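Local coordinates for spindle assembly abnormal protein 6 (Caenorhabditis elegans, PDB 4G79) that is a central scaffolding component of centrioles, its globular N-terminal domain linking coiled-coil dimers into the ring that sets ninefold symmetry, at residues E106-L111 with S119-S124; A8-T13 with V36-S41. One frame throughout, in Å; residues are numbered along the deposited sequence.

Interaction 1 of 2, residues E106-L111 with S119-S124; sequences EINIIL and SFELFS
Strands 106-111 and 117-123 form an antiparallel beta hairpin in the N-terminal head domain of SAS-6, and Glu106 to Ile110 pair with Phe123 back to Ser119. The N-to-C directions of the two short segments differ by 163°, and their axes approach to 4.8 Å. Three hydrogen-bonded pairs, Glu106 with Phe123, Asn108 with Glu121 and Ile110 with Ser119, supply six backbone bonds, among them Glu121 N to Asn108 O at 2.8 Å. Between them, CA of Ile109 donates a CA-H...O contact to Ser119 O at 3.2 Å.

Ile107, Ile109, Phe120 and Leu122 share one face. Phe120 has CG anti to its backbone N (chi1 173°), which places CE2 3.6 Å from Ile107 CG2, the ring swung across to the strand opposite. Ile107 CG1 also meets Leu122 CD1 at 3.8 Å, giving the isoleucine two apolar neighbours.

The other face is mixed. Ile110 CD1 packs against the carboxylate of Glu121, 3.4 Å from OE1. Asn108 ND2 lies obliquely against the Phe123 ring, 3.6 Å from CE1, with amide and ring planes 59° apart; Asn108 OD1 is satisfied by a bound glycerol, probably from the crystallisation liquor. Glu106 O sits at the edge of that ring, in its plane, 3.5 Å from CD1.

In the sheet the hairpin lies between two further strands: Ile107 and Ile109 bond through their backbones to Ser17 of strand 7-21, while Phe120 does so with Ile136 of strand 132-140, and its ring touches Leu138 there.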
# COMPACT_ATOMS: atom_id res chain seq x y z
N GLU A 106 -5.49 10.97 -5.76
CA GLU A 106 -6.91 10.76 -5.44
C GLU A 106 -7.09 10.82 -3.93
O GLU A 106 -6.34 10.18 -3.19
CB GLU A 106 -7.43 9.41 -5.98
CG GLU A 106 -7.13 9.13 -7.45
CD GLU A 106 -5.84 8.36 -7.65
OE1 GLU A 106 -5.76 7.21 -7.15
OE2 GLU A 106 -4.90 8.91 -8.26
N ILE A 107 -8.09 11.59 -3.48
CA ILE A 107 -8.40 11.70 -2.06
C ILE A 107 -9.76 11.09 -1.76
O ILE A 107 -10.76 11.42 -2.42
CB ILE A 107 -8.33 13.18 -1.58
CG1 ILE A 107 -6.88 13.74 -1.63
CG2 ILE A 107 -8.90 13.35 -0.14
CD1 ILE A 107 -6.84 15.25 -1.55
N ASN A 108 -9.82 10.27 -0.71
CA ASN A 108 -11.11 9.80 -0.19
C ASN A 108 -11.28 10.34 1.19
O ASN A 108 -10.34 10.29 1.99
CB ASN A 108 -11.26 8.28 -0.10
CG ASN A 108 -11.41 7.53 -1.39
OD1 ASN A 108 -11.65 8.10 -2.45
ND2 ASN A 108 -11.24 6.22 -1.30
N ILE A 109 -12.49 10.81 1.49
CA ILE A 109 -12.84 11.27 2.84
C ILE A 109 -14.04 10.42 3.25
O ILE A 109 -15.04 10.38 2.53
CB ILE A 109 -13.10 12.80 2.92
CG1 ILE A 109 -11.82 13.61 2.58
CG2 ILE A 109 -13.64 13.19 4.30
CD1 ILE A 109 -12.14 14.98 1.96
N ILE A 110 -13.88 9.65 4.32
CA ILE A 110 -14.95 8.78 4.79
C ILE A 110 -15.49 9.46 6.03
O ILE A 110 -14.79 9.55 7.03
CB ILE A 110 -14.48 7.32 5.02
CG1 ILE A 110 -13.88 6.72 3.72
CG2 ILE A 110 -15.59 6.44 5.57
CD1 ILE A 110 -12.53 6.38 3.86
N LEU A 111 -16.69 10.02 5.91
CA LEU A 111 -17.37 10.80 6.93
C LEU A 111 -18.14 9.93 7.89
O LEU A 111 -18.95 9.10 7.47
CB LEU A 111 -18.32 11.79 6.23
CG LEU A 111 -18.84 12.96 7.04
CD1 LEU A 111 -17.72 13.85 7.48
CD2 LEU A 111 -19.82 13.77 6.22
N SER A 119 -12.02 10.08 7.92
CA SER A 119 -10.74 9.50 7.57
C SER A 119 -10.34 10.15 6.28
O SER A 119 -11.13 10.18 5.35
CB SER A 119 -10.85 7.99 7.44
OG SER A 119 -9.64 7.43 6.97
N PHE A 120 -9.17 10.80 6.26
CA PHE A 120 -8.64 11.43 5.07
C PHE A 120 -7.66 10.40 4.49
O PHE A 120 -6.71 10.00 5.18
CB PHE A 120 -7.95 12.77 5.44
CG PHE A 120 -7.20 13.44 4.32
CD1 PHE A 120 -5.87 13.12 4.05
CD2 PHE A 120 -7.81 14.41 3.52
CE1 PHE A 120 -5.17 13.75 3.01
CE2 PHE A 120 -7.11 15.06 2.51
CZ PHE A 120 -5.80 14.71 2.25
N GLU A 121 -7.87 9.98 3.26
CA GLU A 121 -7.02 8.97 2.63
C GLU A 121 -6.44 9.52 1.36
O GLU A 121 -7.18 10.02 0.52
CB GLU A 121 -7.84 7.71 2.31
CG GLU A 121 -8.59 7.11 3.49
CD GLU A 121 -9.12 5.70 3.23
OE1 GLU A 121 -9.74 5.48 2.16
OE2 GLU A 121 -8.93 4.83 4.11
N LEU A 122 -5.11 9.47 1.24
CA LEU A 122 -4.40 9.95 0.05
C LEU A 122 -3.89 8.75 -0.75
O LEU A 122 -3.29 7.86 -0.16
CB LEU A 122 -3.22 10.87 0.47
CG LEU A 122 -2.44 11.50 -0.70
CD1 LEU A 122 -3.36 12.34 -1.59
CD2 LEU A 122 -1.34 12.37 -0.15
N PHE A 123 -4.10 8.75 -2.08
CA PHE A 123 -3.69 7.65 -2.96
C PHE A 123 -2.92 8.14 -4.10
O PHE A 123 -3.07 9.29 -4.47
CB PHE A 123 -4.92 6.89 -3.53
CG PHE A 123 -5.83 6.25 -2.52
CD1 PHE A 123 -6.82 7.00 -1.87
CD2 PHE A 123 -5.76 4.89 -2.26
CE1 PHE A 123 -7.69 6.40 -0.97
CE2 PHE A 123 -6.63 4.29 -1.34
CZ PHE A 123 -7.60 5.05 -0.71
N SER A 124 -2.13 7.26 -4.71
CA SER A 124 -1.46 7.52 -5.98
C SER A 124 -1.58 6.21 -6.79
O SER A 124 -0.76 5.31 -6.63
CB SER A 124 -0.03 7.98 -5.75
OG SER A 124 0.56 8.34 -6.99

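Interaction 2 of 2, residues A8-T13 with V36-S41; sequences ALFDQT and VKLKIS
Ile40 O is gripped by two backbone donors, Leu9 N at 2.8 Å and Phe10 N at 3.0 Å. Both residues of segment 8-13 thus face one residue of segment 36-41, which defines a classic beta bulge. Past it the register becomes regular: Phe10 O accepts from Ile40 N, and Gln12 and Leu38 exchange two bonds, the straighter being Leu38 N to Gln12 O (171° at the hydrogen).

Phe10 has CG anti to its backbone N (chi1 -179°), which carries CE1 to 3.9 Å from Leu38 CD2, the two side chains crossing at about a right angle. Leu38 O meets the ring edge near its plane, and Gln12 CG lies over one face of the Phe10 ring, 3.4 Å above its plane and displaced toward the rim. The strands belong to the hairpin 7-21/29-44 of the SAS-6 N-terminal domain, where Ile97, Leu100 and Leu101 of helix 92-102 also touch Phe10.

On the other face, Lys37 bends at chi3 and chi4 to bring NZ 2.9 Å from Asp11 OD1, a salt bridge on the syn side but 35° out of the carboxylate plane. An alanine in place of Lys37 would probably leave Asp11 OD1 without its ammonium mate and the carboxylate freer to turn. Lys39 runs alongside Asp11, its CE 3.6 Å from OD2, with NZ beyond salt-bridge distance.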
# COMPACT_ATOMS: atom_id res chain seq x y z
N ALA A 8 2.06 28.38 7.50
CA ALA A 8 1.25 27.75 6.46
C ALA A 8 2.16 27.08 5.45
O ALA A 8 3.15 27.68 5.01
CB ALA A 8 0.36 28.79 5.78
N LEU A 9 1.89 25.80 5.13
CA LEU A 9 2.74 25.06 4.20
C LEU A 9 2.02 24.75 2.92
O LEU A 9 2.64 24.64 1.87
CB LEU A 9 3.25 23.75 4.82
CG LEU A 9 4.08 23.84 6.13
CD1 LEU A 9 4.33 22.45 6.67
CD2 LEU A 9 5.43 24.52 5.91
N PHE A 10 0.68 24.62 2.99
CA PHE A 10 -0.16 24.27 1.86
C PHE A 10 -1.57 24.73 2.15
O PHE A 10 -2.05 24.57 3.27
CB PHE A 10 -0.12 22.73 1.67
CG PHE A 10 -0.93 22.17 0.51
CD1 PHE A 10 -2.26 21.83 0.68
CD2 PHE A 10 -0.32 21.87 -0.71
CE1 PHE A 10 -3.01 21.28 -0.38
CE2 PHE A 10 -1.06 21.28 -1.76
CZ PHE A 10 -2.40 20.99 -1.58
N ASP A 11 -2.22 25.31 1.14
CA ASP A 11 -3.62 25.76 1.22
C ASP A 11 -4.22 25.70 -0.16
O ASP A 11 -4.03 26.62 -0.95
CB ASP A 11 -3.72 27.17 1.82
CG ASP A 11 -5.13 27.62 2.17
OD1 ASP A 11 -6.09 27.01 1.66
OD2 ASP A 11 -5.26 28.55 2.98
N GLN A 12 -4.90 24.60 -0.49
CA GLN A 12 -5.50 24.47 -1.80
C GLN A 12 -6.86 23.84 -1.74
O GLN A 12 -7.12 23.01 -0.88
CB GLN A 12 -4.63 23.59 -2.72
CG GLN A 12 -3.17 24.04 -2.90
CD GLN A 12 -3.00 25.17 -3.87
OE1 GLN A 12 -3.86 25.43 -4.73
NE2 GLN A 12 -1.87 25.84 -3.77
N THR A 13 -7.71 24.18 -2.72
CA THR A 13 -8.98 23.53 -2.93
C THR A 13 -8.68 22.34 -3.84
O THR A 13 -8.06 22.50 -4.89
CB THR A 13 -10.02 24.49 -3.52
OG1 THR A 13 -10.26 25.53 -2.56
CG2 THR A 13 -11.31 23.78 -3.85
N VAL A 36 -12.86 20.30 -1.70
CA VAL A 36 -12.52 20.39 -0.27
C VAL A 36 -11.31 21.30 -0.13
O VAL A 36 -10.41 21.27 -0.97
CB VAL A 36 -12.26 18.98 0.35
CG1 VAL A 36 -11.67 19.07 1.76
CG2 VAL A 36 -13.52 18.14 0.37
N LYS A 37 -11.26 22.12 0.93
CA LYS A 37 -10.07 22.94 1.15
C LYS A 37 -9.19 22.19 2.12
O LYS A 37 -9.63 21.85 3.22
CB LYS A 37 -10.39 24.37 1.64
CG LYS A 37 -9.13 25.22 1.91
CD LYS A 37 -9.46 26.71 2.06
CE LYS A 37 -9.60 27.46 0.74
NZ LYS A 37 -8.34 27.49 -0.05
N LEU A 38 -7.95 21.93 1.71
CA LEU A 38 -6.97 21.25 2.55
C LEU A 38 -5.89 22.23 2.92
O LEU A 38 -5.32 22.88 2.04
CB LEU A 38 -6.36 20.03 1.84
CG LEU A 38 -5.13 19.36 2.56
CD1 LEU A 38 -5.52 18.80 3.94
CD2 LEU A 38 -4.51 18.28 1.70
N LYS A 39 -5.62 22.34 4.21
CA LYS A 39 -4.54 23.18 4.74
C LYS A 39 -3.59 22.31 5.51
O LYS A 39 -4.02 21.50 6.34
CB LYS A 39 -5.07 24.29 5.66
CG LYS A 39 -6.08 25.22 5.01
CD LYS A 39 -6.53 26.28 6.05
CE LYS A 39 -7.50 27.29 5.50
NZ LYS A 39 -8.01 28.21 6.56
N ILE A 40 -2.29 22.52 5.27
CA ILE A 40 -1.21 21.84 6.01
C ILE A 40 -0.35 22.94 6.57
O ILE A 40 -0.00 23.88 5.85
CB ILE A 40 -0.40 20.81 5.19
CG1 ILE A 40 -1.33 19.78 4.48
CG2 ILE A 40 0.65 20.09 6.08
CD1 ILE A 40 -0.54 18.92 3.27
N SER A 41 -0.06 22.85 7.87
CA SER A 41 0.79 23.84 8.53
C SER A 41 1.68 23.19 9.55
O SER A 41 1.46 22.03 9.90
CB SER A 41 -0.10 24.90 9.19
OG SER A 41 -0.96 24.32 10.15

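Both interactions are antiparallel hairpin pairings in one sheet, and strand 7-21, which supplies 8-13 to interaction 2, also neighbours strand 106-111 of interaction 1. Their centres lie 15 Å apart, yet their buried faces meet: Phe120 CZ packs on Leu38 CD2 at 3.8 Å, and Ile109 touches Val36 in its modelled conformer, so the Phe120 ring of interaction 1 and aliphatic groups of both share a core. Interaction 1 is closer to the chain centre and keeps a regular register, with no fully exposed residue touching. Interaction 2 has a bulge and three exposed residues, and its outer face carries a salt bridge, whereas the mixed face of interaction 1 has no such bridge between its strands.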